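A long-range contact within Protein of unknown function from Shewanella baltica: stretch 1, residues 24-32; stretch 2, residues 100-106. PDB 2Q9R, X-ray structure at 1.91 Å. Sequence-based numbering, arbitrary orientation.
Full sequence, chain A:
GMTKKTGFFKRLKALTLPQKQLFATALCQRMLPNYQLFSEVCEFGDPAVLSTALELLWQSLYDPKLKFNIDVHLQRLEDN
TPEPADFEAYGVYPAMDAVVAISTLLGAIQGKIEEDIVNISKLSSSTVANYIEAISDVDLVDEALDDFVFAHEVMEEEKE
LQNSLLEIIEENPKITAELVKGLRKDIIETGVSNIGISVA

Stretch 1 (24-32) ATALCQRML
Stretch 2 (100-106) VAISTLL

Both stretches are helical, each a segment of a helix that begins earlier in the chain and continues later. From A24 to R30, phi lies between -57° and -74° and psi between -29° and -49°, and from V100 to L106 they lie near -62/-44. Backbone hydrogen bonds follow the i to i-4 pattern, as from C28 N to A24 O (2.9 Å), Q29 N to T25 O (3.0 Å), T104 N to V100 O (2.8 Å) and L105 N to A101 O (2.9 Å). M31 has phi/psi -74/-18; its N makes weak bonds to L27 O (3.5 Å) and C28 O (3.3 Å), and L32 N bonds to Q29 O (3.2 Å).

The helices run nearly antiparallel, with 157° between their N-to-C directions, a signed crossing angle of -157° and a closest axial approach of 9.6 Å. The register sets C28 CA 6.1 Å from I102 CA and A24 CA 7.2 Å from L105 CA, so one sequence ascends as the other descends. No hydrogen bond crosses between the stretches; the contact is one of apolar packing, burying 291 Å² in total.

A24, C28 and M31 point their CA-to-CB bonds toward the second helix, a spacing of four and then three residues that keeps them on one helical face. A101 and L105, four apart, answer them. C28 (chi1 m) is central: SG lies 3.8 Å from A101 CB and 4.0 Å from L105 CD2, while CB is 4.0 Å from I102 CG1. Its short side chain suits the close backbone approach, and its polarizable sulfur packs well against methyl groups. I102 (m, t) leaves its backbone sideways, but the end of its side chain comes nearer the first helix.

A101 offers just a methyl, and SE of selenomethionine M31 (m, t, t) lies 3.5 Å from A101 CB. At the other end the small A24 packs against L105 (t, p): A24 CB is 4.1 Å from L105 CD1, and A24 C is 3.9 Å from L105 CD2. This same CD2 also lies 3.5 Å from T25 OG1. The CA-to-CB bond of T25 (m) is directed sideways, and its hydroxyl is hydrogen-bonded elsewhere in the structure, so it can border a leucine methyl without an unmet polar need.

Away from the contact, T104 (m) turns OG1 back to donate to V100 O at 2.7 Å, satisfying its hydroxyl within its own helix. The CA-to-CB bonds of A26 and Q29 are directed away from the second helix; Q29 is t, p with chi3 51°.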

# COMPACT_ATOMS: atom_id res chain seq x y z
N ALA A 24 6.97 -14.50 -15.76
CA ALA A 24 7.28 -15.06 -14.43
C ALA A 24 8.61 -14.54 -13.86
O ALA A 24 8.73 -14.22 -12.67
CB ALA A 24 7.27 -16.63 -14.51
N THR A 25 9.61 -14.39 -14.72
CA THR A 25 10.89 -13.81 -14.30
C THR A 25 10.69 -12.39 -13.77
O THR A 25 11.19 -12.08 -12.70
CB THR A 25 11.90 -13.82 -15.42
OG1 THR A 25 12.03 -15.19 -15.83
CG2 THR A 25 13.31 -13.29 -14.99
N ALA A 26 9.97 -11.58 -14.54
CA ALA A 26 9.66 -10.19 -14.14
C ALA A 26 8.93 -10.15 -12.76
O ALA A 26 9.24 -9.32 -11.89
CB ALA A 26 8.81 -9.51 -15.24
N LEU A 27 7.91 -10.98 -12.59
CA LEU A 27 7.26 -11.11 -11.29
C LEU A 27 8.21 -11.55 -10.17
O LEU A 27 8.09 -11.10 -9.05
CB LEU A 27 6.03 -12.05 -11.36
CG LEU A 27 4.80 -11.56 -12.13
CD1 LEU A 27 3.62 -12.49 -11.88
CD2 LEU A 27 4.44 -10.03 -11.81
N CYS A 28 9.15 -12.43 -10.43
CA CYS A 28 10.03 -12.90 -9.37
C CYS A 28 10.98 -11.82 -8.96
O CYS A 28 11.30 -11.70 -7.81
CB CYS A 28 10.82 -14.13 -9.79
SG CYS A 28 9.86 -15.63 -9.85
N GLN A 29 11.46 -11.05 -9.94
CA GLN A 29 12.34 -9.95 -9.68
C GLN A 29 11.65 -8.95 -8.76
O GLN A 29 12.26 -8.45 -7.86
CB GLN A 29 12.78 -9.26 -10.97
CG GLN A 29 13.65 -8.05 -10.74
CD GLN A 29 15.02 -8.41 -10.25
OE1 GLN A 29 15.64 -9.24 -10.85
NE2 GLN A 29 15.48 -7.82 -9.16
N ARG A 30 10.39 -8.67 -9.01
CA ARG A 30 9.63 -7.70 -8.25
C ARG A 30 9.46 -8.04 -6.76
O ARG A 30 9.37 -7.15 -5.92
CB ARG A 30 8.27 -7.53 -8.97
CG ARG A 30 7.33 -6.55 -8.37
CD ARG A 30 6.26 -6.17 -9.40
NE ARG A 30 5.11 -5.54 -8.82
CZ ARG A 30 3.98 -6.16 -8.46
NH1 ARG A 30 3.82 -7.47 -8.61
NH2 ARG A 30 3.00 -5.46 -7.94
N MSE A 31 9.46 -9.32 -6.43
CA MSE A 31 9.39 -9.81 -5.06
C MSE A 31 10.70 -9.67 -4.23
O MSE A 31 10.65 -9.74 -2.99
CB MSE A 31 9.04 -11.30 -5.08
CG MSE A 31 7.69 -11.69 -5.71
SE MSE A 31 7.59 -13.61 -5.92
CE MSE A 31 6.39 -13.67 -7.35
N LEU A 32 11.85 -9.46 -4.87
CA LEU A 32 13.11 -9.48 -4.15
C LEU A 32 13.19 -8.60 -2.87
O LEU A 32 13.77 -9.01 -1.86
CB LEU A 32 14.25 -9.13 -5.11
CG LEU A 32 15.68 -9.16 -4.59
CD1 LEU A 32 16.02 -10.57 -4.00
CD2 LEU A 32 16.68 -8.78 -5.71
N VAL A 100 10.66 -19.10 -2.82
CA VAL A 100 9.95 -20.27 -3.35
C VAL A 100 9.49 -20.05 -4.82
O VAL A 100 9.52 -20.98 -5.66
CB VAL A 100 8.76 -20.71 -2.44
CG1 VAL A 100 7.81 -21.64 -3.17
CG2 VAL A 100 9.27 -21.35 -1.11
N ALA A 101 9.10 -18.84 -5.15
CA ALA A 101 8.82 -18.45 -6.56
C ALA A 101 10.00 -18.68 -7.50
O ALA A 101 9.86 -19.20 -8.59
CB ALA A 101 8.38 -16.99 -6.62
N ILE A 102 11.17 -18.22 -7.07
CA ILE A 102 12.37 -18.37 -7.87
C ILE A 102 12.68 -19.84 -8.02
O ILE A 102 12.97 -20.31 -9.14
CB ILE A 102 13.56 -17.58 -7.27
CG1 ILE A 102 13.24 -16.08 -7.30
CG2 ILE A 102 14.82 -17.88 -8.06
CD1 ILE A 102 14.11 -15.19 -6.37
N SER A 103 12.58 -20.59 -6.92
CA SER A 103 12.82 -22.03 -6.99
C SER A 103 11.85 -22.72 -7.94
O SER A 103 12.26 -23.56 -8.72
CB SER A 103 12.71 -22.68 -5.61
OG SER A 103 13.62 -22.11 -4.68
N THR A 104 10.56 -22.41 -7.81
CA THR A 104 9.51 -22.95 -8.69
C THR A 104 9.79 -22.62 -10.17
O THR A 104 9.73 -23.48 -11.03
CB THR A 104 8.14 -22.39 -8.28
OG1 THR A 104 7.91 -22.69 -6.90
CG2 THR A 104 7.01 -22.96 -9.14
N LEU A 105 10.16 -21.38 -10.46
CA LEU A 105 10.47 -21.00 -11.86
C LEU A 105 11.69 -21.73 -12.43
O LEU A 105 11.66 -22.21 -13.59
CB LEU A 105 10.63 -19.48 -11.95
CG LEU A 105 11.08 -18.95 -13.29
CD1 LEU A 105 10.18 -19.49 -14.45
CD2 LEU A 105 11.13 -17.42 -13.22
N LEU A 106 12.79 -21.77 -11.67
CA LEU A 106 13.96 -22.53 -12.09
C LEU A 106 13.60 -24.00 -12.28
O LEU A 106 14.01 -24.62 -13.25
CB LEU A 106 15.08 -22.43 -11.08
CG LEU A 106 16.07 -21.28 -11.14
CD1 LEU A 106 16.90 -21.24 -9.86
CD2 LEU A 106 16.96 -21.42 -12.37